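Local atomic coordinates of mRNA-binding protein PUF3 (Saccharomyces cerevisiae, PDB entry 3K49), a protein that binds 3'-UTR sites in mRNAs for mitochondrial proteins, such as COX17, speeding COX17 mRNA deadenylation and decay and localising its target mRNAs near mitochondria. Residues H176-S181 with K210-Y215; R192-G197 with E203-E208. All blocks are in the same frame, centred on the assembly; numbering follows the deposited sequence.

Interaction 1 (H176-S181 with K210-Y215)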
loop_
_atom_site.group_PDB
_atom_site.type_symbol
_atom_site.label_atom_id
_atom_site.label_comp_id
_atom_site.label_asym_id
_atom_site.label_seq_id
_atom_site.Cartn_x
_atom_site.Cartn_y
_atom_site.Cartn_z
ATOM N N HIS A 176 -8.140 15.078 11.820
ATOM C CA HIS A 176 -8.363 14.735 10.420
ATOM C C HIS A 176 -8.233 13.251 10.134
ATOM O O HIS A 176 -8.476 12.812 9.013
ATOM C CB HIS A 176 -7.426 15.535 9.525
ATOM C CG HIS A 176 -7.437 17.005 9.803
ATOM N ND1 HIS A 176 -8.274 17.885 9.149
ATOM C CD2 HIS A 176 -6.710 17.758 10.667
ATOM C CE1 HIS A 176 -8.061 19.107 9.593
ATOM N NE2 HIS A 176 -7.110 19.058 10.514
ATOM N N ILE A 177 -7.895 12.476 11.160
ATOM C CA ILE A 177 -7.530 11.073 10.978
ATOM C C ILE A 177 -8.625 10.196 10.388
ATOM O O ILE A 177 -8.341 9.354 9.542
ATOM C CB ILE A 177 -6.986 10.456 12.279
ATOM C CG1 ILE A 177 -5.667 11.131 12.659
ATOM C CG2 ILE A 177 -6.783 8.950 12.127
ATOM C CD1 ILE A 177 -5.226 10.839 14.080
ATOM N N TYR A 178 -9.873 10.371 10.817
ATOM C CA TYR A 178 -10.948 9.598 10.199
ATOM C C TYR A 178 -11.123 9.975 8.728
ATOM O O TYR A 178 -11.171 9.110 7.844
ATOM C CB TYR A 178 -12.288 9.735 10.925
ATOM C CG TYR A 178 -13.396 9.122 10.100
ATOM C CD1 TYR A 178 -13.596 7.748 10.092
ATOM C CD2 TYR A 178 -14.204 9.910 9.280
ATOM C CE1 TYR A 178 -14.586 7.173 9.316
ATOM C CE2 TYR A 178 -15.209 9.346 8.506
ATOM C CZ TYR A 178 -15.399 7.975 8.530
ATOM O OH TYR A 178 -16.397 7.408 7.757
ATOM N N HIS A 179 -11.219 11.271 8.467
ATOM C CA HIS A 179 -11.298 11.749 7.097
ATOM C C HIS A 179 -10.210 11.101 6.240
ATOM O O HIS A 179 -10.508 10.514 5.196
ATOM C CB HIS A 179 -11.169 13.269 7.057
ATOM C CG HIS A 179 -11.207 13.842 5.673
ATOM N ND1 HIS A 179 -10.074 14.275 5.013
ATOM C CD2 HIS A 179 -12.239 14.054 4.821
ATOM C CE1 HIS A 179 -10.408 14.729 3.818
ATOM N NE2 HIS A 179 -11.716 14.606 3.678
ATOM N N LEU A 180 -8.955 11.190 6.694
ATOM C CA LEU A 180 -7.820 10.668 5.921
ATOM C C LEU A 180 -7.913 9.164 5.687
ATOM O O LEU A 180 -7.462 8.660 4.651
ATOM C CB LEU A 180 -6.479 10.989 6.600
ATOM C CG LEU A 180 -6.008 12.440 6.650
ATOM C CD1 LEU A 180 -4.750 12.563 7.521
ATOM C CD2 LEU A 180 -5.758 12.950 5.230
ATOM N N SER A 181 -8.496 8.458 6.655
ATOM C CA SER A 181 -8.576 6.995 6.615
ATOM C C SER A 181 -9.583 6.496 5.593
ATOM O O SER A 181 -9.611 5.303 5.291
ATOM C CB SER A 181 -8.929 6.440 7.992
ATOM O OG SER A 181 -7.935 6.797 8.929
ATOM N N LYS A 210 -11.750 4.566 16.727
ATOM C CA LYS A 210 -12.439 3.539 17.487
ATOM C C LYS A 210 -13.936 3.794 17.708
ATOM O O LYS A 210 -14.618 2.969 18.304
ATOM C CB LYS A 210 -11.726 3.285 18.815
ATOM C CG LYS A 210 -11.741 4.445 19.801
ATOM C CD LYS A 210 -11.276 3.957 21.191
ATOM C CE LYS A 210 -11.198 5.090 22.197
ATOM N NZ LYS A 210 -10.336 4.760 23.349
ATOM N N ASP A 211 -14.446 4.922 17.221
ATOM C CA ASP A 211 -15.878 5.204 17.297
ATOM C C ASP A 211 -16.546 5.015 15.941
ATOM O O ASP A 211 -17.743 5.225 15.801
ATOM C CB ASP A 211 -16.148 6.629 17.812
ATOM C CG ASP A 211 -15.797 6.810 19.288
ATOM O OD1 ASP A 211 -15.663 7.975 19.724
ATOM O OD2 ASP A 211 -15.661 5.799 20.015
ATOM N N PHE A 212 -15.780 4.581 14.950
ATOM C CA PHE A 212 -16.268 4.561 13.576
ATOM C C PHE A 212 -15.971 3.291 12.792
ATOM O O PHE A 212 -16.051 3.302 11.566
ATOM C CB PHE A 212 -15.708 5.768 12.829
ATOM C CG PHE A 212 -16.046 7.069 13.492
ATOM C CD1 PHE A 212 -17.370 7.513 13.547
ATOM C CD2 PHE A 212 -15.060 7.834 14.089
ATOM C CE1 PHE A 212 -17.702 8.711 14.175
ATOM C CE2 PHE A 212 -15.379 9.037 14.716
ATOM C CZ PHE A 212 -16.706 9.476 14.759
ATOM N N ILE A 213 -15.658 2.205 13.497
ATOM C CA ILE A 213 -15.310 0.932 12.866
ATOM C C ILE A 213 -16.333 0.451 11.848
ATOM O O ILE A 213 -15.944 -0.062 10.794
ATOM C CB ILE A 213 -15.163 -0.191 13.901
ATOM C CG1 ILE A 213 -13.993 0.089 14.838
ATOM C CG2 ILE A 213 -15.000 -1.535 13.208
ATOM C CD1 ILE A 213 -13.928 -0.842 16.031
ATOM N N PRO A 214 -17.644 0.581 12.165
ATOM C CA PRO A 214 -18.684 0.256 11.175
ATOM C C PRO A 214 -18.546 1.008 9.845
ATOM O O PRO A 214 -18.710 0.396 8.790
ATOM C CB PRO A 214 -19.985 0.671 11.873
ATOM C CG PRO A 214 -19.705 0.533 13.336
ATOM C CD PRO A 214 -18.216 0.852 13.502
ATOM N N TYR A 215 -18.262 2.307 9.877
ATOM C CA TYR A 215 -18.091 3.035 8.621
ATOM C C TYR A 215 -16.820 2.588 7.920
ATOM O O TYR A 215 -16.822 2.351 6.709
ATOM C CB TYR A 215 -18.070 4.548 8.838
ATOM C CG TYR A 215 -19.197 5.044 9.696
ATOM C CD1 TYR A 215 -18.982 5.396 11.026
ATOM C CD2 TYR A 215 -20.488 5.142 9.188
ATOM C CE1 TYR A 215 -20.030 5.847 11.830
ATOM C CE2 TYR A 215 -21.540 5.592 9.979
ATOM C CZ TYR A 215 -21.305 5.943 11.298
ATOM O OH TYR A 215 -22.344 6.391 12.080
#
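The seam between Pumilio repeats 5 and 6, successive units of the PUF superhelix, is bridged at the surface by Tyr178, which reaches from helix 177-181 to Phe212 and Tyr215 at the start of helix 213-218. Phe212 is the N-cap, right before that helix, and Tyr215 lies in its first turn. With CG anti to the backbone N (chi1 170°), the phenol of Tyr178 is directed away from its own helix toward helix 213-218. One side of its ring does the touching: CE1 lies 3.9 Å from CB of Phe212. The two rings are set obliquely, 46° between planes and 5.2 Å between centroids, neither stacked nor edge-to-face. Further out, the Tyr178 OH rests against CB of Tyr215 at 3.5 Å, a van der Waals contact. The Phe212 ring also has neighbours in its own segment: CB of Asp211 lies over the centre of one face and CE1 of Tyr215 at an edge, in plane. Replacing Tyr178 by an alanine would probably strip CB of both Phe212 and Tyr215 of their partner here and open a gap between the two repeats at the surface. Leu216 of helix 213-218 also packs on Tyr178. On the Tyr178 side, Ser181 OG donates to Ile177 O at 2.7 Å, while Ser181 N bonds to that oxygen from the opposite face of the carbonyl plane.

Interaction 2 (R192-G197 with E203-E208)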
loop_
_atom_site.group_PDB
_atom_site.type_symbol
_atom_site.label_atom_id
_atom_site.label_comp_id
_atom_site.label_asym_id
_atom_site.label_seq_id
_atom_site.Cartn_x
_atom_site.Cartn_y
_atom_site.Cartn_z
ATOM N N ARG A 192 1.141 3.790 7.124
ATOM C CA ARG A 192 2.563 3.945 7.424
ATOM C C ARG A 192 2.762 4.487 8.832
ATOM O O ARG A 192 3.660 4.036 9.551
ATOM C CB ARG A 192 3.279 4.834 6.397
ATOM C CG ARG A 192 3.499 4.160 5.071
ATOM C CD ARG A 192 4.582 3.120 5.197
ATOM N NE ARG A 192 4.931 2.541 3.900
ATOM C CZ ARG A 192 4.519 1.349 3.475
ATOM N NH1 ARG A 192 3.740 0.604 4.247
ATOM N NH2 ARG A 192 4.884 0.900 2.280
ATOM N N LEU A 193 1.921 5.444 9.231
ATOM C CA LEU A 193 2.090 6.046 10.542
ATOM C C LEU A 193 1.935 4.965 11.607
ATOM O O LEU A 193 2.710 4.911 12.562
ATOM C CB LEU A 193 1.126 7.205 10.760
ATOM C CG LEU A 193 1.528 8.470 9.974
ATOM C CD1 LEU A 193 0.504 9.599 10.125
ATOM C CD2 LEU A 193 2.911 8.960 10.399
ATOM N N LEU A 194 0.961 4.079 11.414
ATOM C CA LEU A 194 0.760 2.960 12.325
ATOM C C LEU A 194 1.959 2.013 12.342
ATOM O O LEU A 194 2.431 1.658 13.412
ATOM C CB LEU A 194 -0.511 2.202 11.976
ATOM C CG LEU A 194 -1.814 2.967 12.233
ATOM C CD1 LEU A 194 -2.988 2.164 11.706
ATOM C CD2 LEU A 194 -1.979 3.267 13.714
ATOM N N GLU A 195 2.461 1.630 11.164
ATOM C CA GLU A 195 3.566 0.681 11.064
ATOM C C GLU A 195 4.843 1.201 11.732
ATOM O O GLU A 195 5.500 0.474 12.472
ATOM C CB GLU A 195 3.850 0.316 9.601
ATOM C CG GLU A 195 5.017 -0.677 9.449
ATOM C CD GLU A 195 5.665 -0.675 8.054
ATOM O OE1 GLU A 195 6.771 -1.256 7.896
ATOM O OE2 GLU A 195 5.080 -0.087 7.120
ATOM N N PHE A 196 5.156 2.471 11.490
ATOM C CA PHE A 196 6.405 3.081 11.927
ATOM C C PHE A 196 6.279 3.934 13.176
ATOM O O PHE A 196 7.284 4.405 13.705
ATOM C CB PHE A 196 6.991 3.950 10.794
ATOM C CG PHE A 196 7.599 3.151 9.663
ATOM C CD1 PHE A 196 6.800 2.597 8.675
ATOM C CD2 PHE A 196 8.960 2.946 9.598
ATOM C CE1 PHE A 196 7.354 1.848 7.643
ATOM C CE2 PHE A 196 9.523 2.212 8.554
ATOM C CZ PHE A 196 8.719 1.661 7.578
ATOM N N GLY A 197 5.051 4.159 13.639
ATOM C CA GLY A 197 4.813 5.046 14.767
ATOM C C GLY A 197 5.141 4.428 16.118
ATOM O O GLY A 197 5.148 3.200 16.280
ATOM N N GLU A 203 -1.731 5.059 19.482
ATOM C CA GLU A 203 -2.844 5.303 20.386
ATOM C C GLU A 203 -3.616 6.520 19.896
ATOM O O GLU A 203 -4.837 6.481 19.767
ATOM C CB GLU A 203 -2.340 5.481 21.821
ATOM C CG GLU A 203 -3.439 5.671 22.849
ATOM C CD GLU A 203 -2.901 5.837 24.256
ATOM O OE1 GLU A 203 -1.664 5.802 24.428
ATOM O OE2 GLU A 203 -3.715 6.004 25.188
ATOM N N SER A 204 -2.888 7.590 19.593
ATOM C CA SER A 204 -3.485 8.832 19.102
ATOM C C SER A 204 -4.303 8.627 17.829
ATOM O O SER A 204 -5.305 9.305 17.597
ATOM C CB SER A 204 -2.402 9.878 18.865
ATOM O OG SER A 204 -2.901 10.954 18.087
ATOM N N ILE A 205 -3.877 7.680 17.006
ATOM C CA ILE A 205 -4.550 7.413 15.743
ATOM C C ILE A 205 -5.775 6.517 15.916
ATOM O O ILE A 205 -6.807 6.731 15.290
ATOM C CB ILE A 205 -3.591 6.715 14.751
ATOM C CG1 ILE A 205 -2.591 7.715 14.158
ATOM C CG2 ILE A 205 -4.373 5.985 13.659
ATOM C CD1 ILE A 205 -1.591 7.082 13.272
ATOM N N LEU A 206 -5.627 5.484 16.741
ATOM C CA LEU A 206 -6.671 4.487 16.935
ATOM C C LEU A 206 -7.836 5.051 17.759
ATOM O O LEU A 206 -8.965 4.560 17.684
ATOM C CB LEU A 206 -6.090 3.243 17.603
ATOM C CG LEU A 206 -5.105 2.473 16.725
ATOM C CD1 LEU A 206 -4.457 1.333 17.509
ATOM C CD2 LEU A 206 -5.785 1.969 15.470
ATOM N N ASN A 207 -7.546 6.084 18.546
ATOM C CA ASN A 207 -8.567 6.801 19.296
ATOM C C ASN A 207 -9.538 7.582 18.409
ATOM O O ASN A 207 -10.708 7.708 18.730
ATOM C CB ASN A 207 -7.909 7.745 20.308
ATOM C CG ASN A 207 -7.454 7.023 21.579
ATOM O OD1 ASN A 207 -7.685 5.820 21.746
ATOM N ND2 ASN A 207 -6.808 7.761 22.478
ATOM N N GLU A 208 -9.050 8.113 17.296
ATOM C CA GLU A 208 -9.909 8.848 16.376
ATOM C C GLU A 208 -10.680 7.904 15.450
ATOM O O GLU A 208 -11.531 8.342 14.673
ATOM C CB GLU A 208 -9.101 9.856 15.550
ATOM C CG GLU A 208 -8.457 10.960 16.374
ATOM C CD GLU A 208 -8.121 12.189 15.541
ATOM O OE1 GLU A 208 -7.377 13.076 16.029
ATOM O OE2 GLU A 208 -8.607 12.269 14.393
#
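Leu193 and Leu194 meet Ile205 and Leu206 through aliphatic carbons alone, with no flat group between them. The flat groups of these segments lie elsewhere: the Phe196 ring has the carbonyl O of Arg192 at its edge, in plane, and packs on Ile158 and Glu159, while the guanidinium of Arg192 reaches the Glu195 carboxylate, NH1 to OE2 at 3.2 Å. A second carboxylate, that of Glu159, pairs with Arg192 NE. At the contact itself, Leu194 puts one methyl, CD2, into the fork of Ile205. It lies 3.6 Å from CG2 of Ile205 and 3.9 Å from CD1 of the same residue, the two side chains crossing at a slant. The fork faces it because CG2 of Ile205 is anti to the backbone N while CG1 lies beside that N (chi1 -76°). This is the hairpin of neighbouring helices inside a Pumilio repeat, the fifth, where helix 186-196 turns back into helix 199-207. Their short segments run at 141° to each other with axes 10.4 Å apart, closest in backbone at Leu194 and Ile205. CD1 of Ile205 also lies against CB of Leu193 at 3.7 Å, so this one isoleucine engages two consecutive leucines. Leu206 is a looser neighbour, its CD2 4.4 Å from CD2 of Leu194, and it turns also to Met240 and Ile243 of helix 238-252. Outside the pair, Leu193 packs on Ile169 and Leu173, and Ile205 on Leu170, all of helix 167-173.

Interaction 2 is a buried contact between two helices of repeat 5, whereas interaction 1 joins that repeat to the next at the surface; their centres are 12 Å apart. Chain order ties them together: helix 177-181 leads into helix 186-196, and helix 199-207 into helix 213-218. They also touch directly through Ile177, whose CB lies 3.2 Å from Glu208 OE2 and whose CD1 lies 3.8 Å from Ser204 O. Glu208 adds a polar tie, its OE1 accepting from Gly175 N and its OE2, weakly, from Ile177 N. The bound RNA is near both, about 5 Å from interaction 2 and about 8 Å from interaction 1, between nearest atoms.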